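PDB 5A1Q: AF1502 from Archaeoglobus fulgidus, which is of unknown function but is a four-helix protein of the STAC domain family, which is associated with transmembrane solute transport and two-component signal transduction. Local coordinates for residues A[5-10]-A[25-30]; A[12-17]-A[61-66]. All coordinates share one frame; numbering follows the deposited sequence.

Interaction 1 (A[5-10]-A[25-30]); sequences ITYKKL and FLNKAM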
loop_
_atom_site.group_PDB
_atom_site.type_symbol
_atom_site.label_atom_id
_atom_site.label_comp_id
_atom_site.label_asym_id
_atom_site.label_seq_id
_atom_site.Cartn_x
_atom_site.Cartn_y
_atom_site.Cartn_z
ATOM N N ILE A 5 4.107 17.555 -9.202
ATOM C CA ILE A 5 3.468 16.282 -9.493
ATOM C C ILE A 5 1.985 16.446 -9.066
ATOM O O ILE A 5 1.695 17.035 -8.021
ATOM C CB ILE A 5 4.165 15.091 -8.767
ATOM C CG1 ILE A 5 5.668 15.054 -9.174
ATOM C CG2 ILE A 5 3.554 13.733 -9.160
ATOM C CD1 ILE A 5 5.937 14.987 -10.680
ATOM N N THR A 6 1.071 15.958 -9.901
ATOM C CA THR A 6 -0.365 15.954 -9.605
ATOM C C THR A 6 -0.882 14.513 -9.714
ATOM O O THR A 6 -0.241 13.591 -10.269
ATOM C CB THR A 6 -1.111 16.850 -10.592
ATOM O OG1 THR A 6 -0.922 16.309 -11.911
ATOM C CG2 THR A 6 -0.637 18.268 -10.521
ATOM N N TYR A 7 -2.107 14.293 -9.218
ATOM C CA TYR A 7 -2.757 13.056 -9.481
ATOM C C TYR A 7 -2.843 12.710 -11.003
ATOM O O TYR A 7 -2.534 11.582 -11.407
ATOM C CB TYR A 7 -4.157 13.054 -8.857
ATOM C CG TYR A 7 -4.965 11.823 -9.188
ATOM C CD1 TYR A 7 -5.826 11.785 -10.307
ATOM C CD2 TYR A 7 -4.977 10.781 -8.349
ATOM C CE1 TYR A 7 -6.582 10.637 -10.582
ATOM C CE2 TYR A 7 -5.660 9.580 -8.649
ATOM C CZ TYR A 7 -6.510 9.551 -9.734
ATOM O OH TYR A 7 -7.239 8.422 -9.976
ATOM N N LYS A 8 -3.259 13.670 -11.815
ATOM C CA LYS A 8 -3.370 13.428 -13.248
ATOM C C LYS A 8 -2.011 13.024 -13.822
ATOM O O LYS A 8 -1.898 12.069 -14.628
ATOM C CB LYS A 8 -3.907 14.641 -13.962
ATOM C CG LYS A 8 -4.067 14.476 -15.480
ATOM N N LYS A 9 -0.962 13.738 -13.421
ATOM C CA LYS A 9 0.367 13.451 -13.949
ATOM C C LYS A 9 0.809 12.010 -13.553
ATOM O O LYS A 9 1.280 11.228 -14.418
ATOM C CB LYS A 9 1.381 14.531 -13.508
ATOM C CG LYS A 9 2.822 14.174 -13.766
ATOM C CD LYS A 9 3.151 14.318 -15.225
ATOM C CE LYS A 9 4.648 14.474 -15.414
ATOM N NZ LYS A 9 5.047 14.213 -16.826
ATOM N N LEU A 10 0.627 11.626 -12.280
ATOM C CA LEU A 10 1.099 10.404 -11.793
ATOM C C LEU A 10 0.265 9.258 -12.433
ATOM O O LEU A 10 0.826 8.257 -12.886
ATOM C CB LEU A 10 1.070 10.425 -10.261
ATOM C CG LEU A 10 1.584 9.168 -9.643
ATOM C CD1 LEU A 10 3.046 9.007 -10.053
ATOM C CD2 LEU A 10 1.448 9.173 -8.140
ATOM N N PHE A 25 -4.850 0.574 -8.846
ATOM C CA PHE A 25 -3.679 0.409 -7.999
ATOM C C PHE A 25 -3.343 1.761 -7.321
ATOM O O PHE A 25 -3.017 1.790 -6.108
ATOM C CB PHE A 25 -2.490 -0.126 -8.798
ATOM C CG PHE A 25 -2.625 -1.564 -9.145
ATOM C CD1 PHE A 25 -2.597 -2.540 -8.151
ATOM C CD2 PHE A 25 -2.801 -1.963 -10.447
ATOM C CE1 PHE A 25 -2.669 -3.866 -8.410
ATOM C CE2 PHE A 25 -2.861 -3.319 -10.706
ATOM C CZ PHE A 25 -2.852 -4.265 -9.686
ATOM N N LEU A 26 -3.345 2.818 -8.102
ATOM C CA LEU A 26 -2.990 4.155 -7.531
ATOM C C LEU A 26 -4.001 4.499 -6.388
ATOM O O LEU A 26 -3.604 4.958 -5.314
ATOM C CB LEU A 26 -2.961 5.214 -8.607
ATOM C CG LEU A 26 -2.768 6.668 -8.185
ATOM C CD1 LEU A 26 -1.479 6.771 -7.390
ATOM C CD2 LEU A 26 -2.843 7.634 -9.390
ATOM N N ASN A 27 -5.294 4.363 -6.673
ATOM C CA ASN A 27 -6.299 4.771 -5.703
ATOM C C ASN A 27 -6.164 3.855 -4.413
ATOM O O ASN A 27 -6.242 4.362 -3.270
ATOM C CB ASN A 27 -7.668 4.589 -6.299
ATOM C CG ASN A 27 -7.982 5.564 -7.438
ATOM O OD1 ASN A 27 -7.339 6.600 -7.639
ATOM N ND2 ASN A 27 -9.033 5.263 -8.125
ATOM N N LYS A 28 -6.007 2.536 -4.602
ATOM C CA LYS A 28 -5.927 1.660 -3.422
ATOM C C LYS A 28 -4.634 1.983 -2.584
ATOM O O LYS A 28 -4.675 1.975 -1.328
ATOM C CB LYS A 28 -5.959 0.209 -3.823
ATOM C CG LYS A 28 -7.318 -0.200 -4.430
ATOM C CD LYS A 28 -8.433 -0.335 -3.470
ATOM C CE LYS A 28 -9.775 -0.603 -4.173
ATOM N NZ LYS A 28 -10.841 0.090 -3.381
ATOM N N ALA A 29 -3.512 2.327 -3.248
ATOM C CA ALA A 29 -2.317 2.685 -2.495
ATOM C C ALA A 29 -2.575 3.991 -1.689
ATOM O O ALA A 29 -2.222 4.116 -0.534
ATOM C CB ALA A 29 -1.140 2.875 -3.450
HETATM N N MSE A 30 -3.091 5.017 -2.401
HETATM C CA MSE A 30 -3.452 6.322 -1.753
HETATM C C MSE A 30 -4.353 6.092 -0.536
HETATM O O MSE A 30 -4.101 6.642 0.545
HETATM C CB MSE A 30 -4.166 7.297 -2.780
HETATM C CG MSE A 30 -3.158 7.781 -3.728
HETATM SE SE MSE A 30 -4.145 8.747 -5.117
HETATM C CE MSE A 30 -4.786 10.123 -3.873
#
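Tyr7 and Leu10, on the first turn of helix 7-18, meet Leu26, Asn27 and Met30 of helix 22-33, a helix-helix contact within a four-helix domain. Its inner side is apolar and tightly packed. Leu10 CD2 lies 3.9 Å from Leu26 CD1, and the two branched side chains cross obliquely, each filling a buried place that suits leucine. Leu26 uses its other methyl, CD2, on tyrosine, 3.5 Å from Tyr7 CE2. Met30, modelled as selenomethionine, makes a Met-aromatic contact at the edge of the same ring: its SE lies in the ring plane, 5.0 Å from the ring centroid and 3.9 Å from Tyr7 CD2. Leu26 and Met30 also touch Ile46, so helix 43-51 helps to enclose this side.

Toward the partly exposed side, where Tyr7 and Asn27 lie, the contact thins to a single polar link. Tyr7 CG lies anti to the backbone N (chi1 175°), and the ring beyond it reaches Asn27 with its hydroxyl. A tyrosine suits this border because its ring is apolar and its tip polar. A phenylalanine here would probably keep the ring contacts but leave Asn27 OD1 without this donor and its amide freer to turn.

The helix start is fixed separately by Thr6, the N-cap, whose OG1 accepts from Lys9 N at 3.0 Å. Ring and amide planes are nearly coplanar, 14° apart, and Tyr7 OH donates in the carbonyl plane to a lone pair of Asn27 OD1 at 3.0 Å, with a C=O...donor angle of 131°.

Interaction 2 (A[12-17]-A[61-66]); sequences DELKKE and EIVEER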
loop_
_atom_site.group_PDB
_atom_site.type_symbol
_atom_site.label_atom_id
_atom_site.label_comp_id
_atom_site.label_asym_id
_atom_site.label_seq_id
_atom_site.Cartn_x
_atom_site.Cartn_y
_atom_site.Cartn_z
ATOM N N ASP A 12 -1.315 9.401 -15.319
ATOM C CA ASP A 12 -0.922 9.335 -16.737
ATOM C C ASP A 12 0.421 8.583 -16.936
ATOM O O ASP A 12 0.504 7.691 -17.800
ATOM C CB ASP A 12 -0.889 10.712 -17.360
ATOM C CG ASP A 12 -2.300 11.288 -17.606
ATOM O OD1 ASP A 12 -3.295 10.517 -17.476
ATOM O OD2 ASP A 12 -2.396 12.499 -17.848
ATOM N N GLU A 13 1.410 8.839 -16.088
ATOM C CA GLU A 13 2.681 8.103 -16.195
ATOM C C GLU A 13 2.480 6.593 -15.921
ATOM O O GLU A 13 3.075 5.770 -16.615
ATOM C CB GLU A 13 3.770 8.670 -15.256
ATOM C CG GLU A 13 4.239 10.065 -15.615
ATOM C CD GLU A 13 5.278 10.104 -16.725
ATOM O OE1 GLU A 13 5.685 9.043 -17.236
ATOM O OE2 GLU A 13 5.699 11.225 -17.075
ATOM N N LEU A 14 1.654 6.236 -14.936
ATOM C CA LEU A 14 1.471 4.849 -14.605
ATOM C C LEU A 14 0.699 4.119 -15.678
ATOM O O LEU A 14 1.024 2.975 -16.038
ATOM C CB LEU A 14 0.783 4.721 -13.239
ATOM C CG LEU A 14 1.558 5.109 -11.979
ATOM C CD1 LEU A 14 0.629 5.318 -10.786
ATOM C CD2 LEU A 14 2.553 4.028 -11.619
ATOM N N LYS A 15 -0.308 4.778 -16.260
ATOM C CA LYS A 15 -1.094 4.150 -17.304
ATOM C C LYS A 15 -0.252 3.892 -18.534
ATOM O O LYS A 15 -0.485 2.876 -19.200
ATOM C CB LYS A 15 -2.262 5.001 -17.712
ATOM C CG LYS A 15 -3.384 5.023 -16.732
ATOM C CD LYS A 15 -4.442 5.979 -17.266
ATOM C CE LYS A 15 -5.792 5.595 -16.764
ATOM N NZ LYS A 15 -6.747 6.655 -17.203
ATOM N N LYS A 16 0.728 4.776 -18.810
ATOM C CA LYS A 16 1.651 4.544 -19.925
ATOM C C LYS A 16 2.338 3.175 -19.796
ATOM O O LYS A 16 2.590 2.506 -20.818
ATOM C CB LYS A 16 2.685 5.676 -19.996
ATOM C CG LYS A 16 3.343 5.905 -21.341
ATOM C CD LYS A 16 3.472 7.391 -21.625
ATOM C CE LYS A 16 2.134 7.993 -22.052
ATOM N NZ LYS A 16 2.108 9.477 -21.948
ATOM N N GLU A 17 2.715 2.788 -18.580
ATOM C CA GLU A 17 3.418 1.518 -18.332
ATOM C C GLU A 17 2.493 0.286 -18.103
ATOM O O GLU A 17 2.750 -0.808 -18.636
ATOM C CB GLU A 17 4.369 1.694 -17.134
ATOM C CG GLU A 17 5.527 2.640 -17.388
ATOM C CD GLU A 17 6.392 2.147 -18.521
ATOM O OE1 GLU A 17 6.719 0.948 -18.529
ATOM O OE2 GLU A 17 6.680 2.941 -19.425
ATOM N N GLU A 61 9.282 1.273 -11.294
ATOM C CA GLU A 61 10.666 1.704 -11.303
ATOM C C GLU A 61 10.843 2.618 -12.530
ATOM O O GLU A 61 11.480 3.678 -12.459
ATOM C CB GLU A 61 11.632 0.462 -11.330
ATOM C CG GLU A 61 11.719 -0.273 -9.967
ATOM C CD GLU A 61 12.456 -1.625 -9.853
ATOM O OE1 GLU A 61 12.629 -2.393 -10.838
ATOM O OE2 GLU A 61 12.841 -1.945 -8.693
ATOM N N ILE A 62 10.287 2.201 -13.673
ATOM C CA ILE A 62 10.387 3.016 -14.909
ATOM C C ILE A 62 9.705 4.414 -14.694
ATOM O O ILE A 62 10.293 5.443 -15.040
ATOM C CB ILE A 62 9.821 2.254 -16.133
ATOM C CG1 ILE A 62 10.773 1.105 -16.452
ATOM C CG2 ILE A 62 9.636 3.265 -17.294
ATOM C CD1 ILE A 62 10.248 0.135 -17.470
ATOM N N VAL A 63 8.509 4.420 -14.087
ATOM C CA VAL A 63 7.863 5.729 -13.782
ATOM C C VAL A 63 8.713 6.553 -12.865
ATOM O O VAL A 63 8.947 7.722 -13.135
ATOM C CB VAL A 63 6.495 5.502 -13.120
ATOM C CG1 VAL A 63 5.863 6.829 -12.668
ATOM C CG2 VAL A 63 5.543 4.831 -14.075
ATOM N N GLU A 64 9.236 5.939 -11.803
ATOM C CA GLU A 64 10.141 6.698 -10.903
ATOM C C GLU A 64 11.314 7.309 -11.636
ATOM O O GLU A 64 11.677 8.476 -11.465
ATOM C CB GLU A 64 10.678 5.811 -9.799
ATOM C CG GLU A 64 9.604 5.385 -8.819
ATOM C CD GLU A 64 10.113 5.212 -7.402
ATOM O OE1 GLU A 64 11.017 5.964 -6.986
ATOM O OE2 GLU A 64 9.576 4.339 -6.688
ATOM N N GLU A 65 11.943 6.505 -12.494
ATOM C CA GLU A 65 13.061 6.946 -13.250
ATOM C C GLU A 65 12.754 8.140 -14.171
ATOM O O GLU A 65 13.524 9.088 -14.226
ATOM C CB GLU A 65 13.620 5.751 -14.080
ATOM C CG GLU A 65 14.542 4.856 -13.245
ATOM C CD GLU A 65 14.787 3.475 -13.876
ATOM O OE1 GLU A 65 14.293 3.250 -15.003
ATOM O OE2 GLU A 65 15.420 2.613 -13.207
ATOM N N ARG A 66 11.588 8.073 -14.810
ATOM C CA ARG A 66 11.132 9.138 -15.723
ATOM C C ARG A 66 10.836 10.417 -14.962
ATOM O O ARG A 66 11.118 11.521 -15.469
ATOM C CB ARG A 66 9.851 8.708 -16.454
ATOM C CG ARG A 66 10.178 7.852 -17.679
ATOM C CD ARG A 66 8.993 7.064 -18.209
ATOM N NE ARG A 66 9.413 6.121 -19.273
ATOM C CZ ARG A 66 8.579 5.348 -19.979
ATOM N NH1 ARG A 66 7.256 5.393 -19.752
ATOM N NH2 ARG A 66 9.061 4.521 -20.920
HETATM O O HOH W 1 5.767 6.578 -17.455
#
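An antiparallel helix pair, splayed so that the axes of 12-17 and 61-66 make 135°, brings Glu13 and Glu17 against Val63 and Arg66. Val63 fits the buried heart of this interface because it is compact and branched at CB. Its CG1 lies 3.8 Å from Glu13 CB, while CG2 points to the backbone of the first helix, 3.7 Å from Glu13 O. Leu14 CD2 reaches the same CG2 methyl, the two side chains crossing at about a right angle.

The pair joins the first and last helices of the four-helix domain, with Leu14 extending the apolar layer to Leu47 of helix 43-51 and Ala22 of helix 22-33. Away from that layer the contact becomes charged, as fits a solvent-facing border. The Glu17 chain bends about its CB-CG bond (chi2 -61°), which folds CD back; its aliphatic CG rests near Val63 CG2 and its carboxylate meets Arg66 tip to tip. The salt bridge runs from Glu17 OE2 to Arg66 NH1; its 2.5 Å is unusually short, so the exact length is doubtful. The carboxylate and guanidinium planes stand 76° apart, so the ions do not pair side by side. Ile62 lays its CG2 over one face of the guanidinium, 3.4 Å above the plane and offset toward the rim, and meets the Glu17 carboxylate too.

Glu13 engages Arg66 less directly. Its OE2 is taken by Lys9 in a salt bridge, whereas OE1 accepts from a water that also donates to Glu13 O. This water lies in the guanidinium plane, at its edge, where it accepts from Arg66 NH1 at 3.0 Å.

From the N terminus, the chain enters helix 7-18, which serves both contacts: residues 5-10 at its start go to interaction 1 and residues 12-17 farther along to interaction 2. The turn into helix 22-33 lets residues 25-30 close the shorter loop, with 14 residues enclosed. Interaction 2 closes only after the chain has passed through helix 43-51 and reached 61-66, spanning 43 residues. The segments alternate along the sequence, so the loops cross rather than nest. Helix 7-18 is thereby tied to both the second and the last helix. The two contacts touch where Leu26 CB lies 4.2 Å from Leu14 CD1, their centres about 11 Å apart.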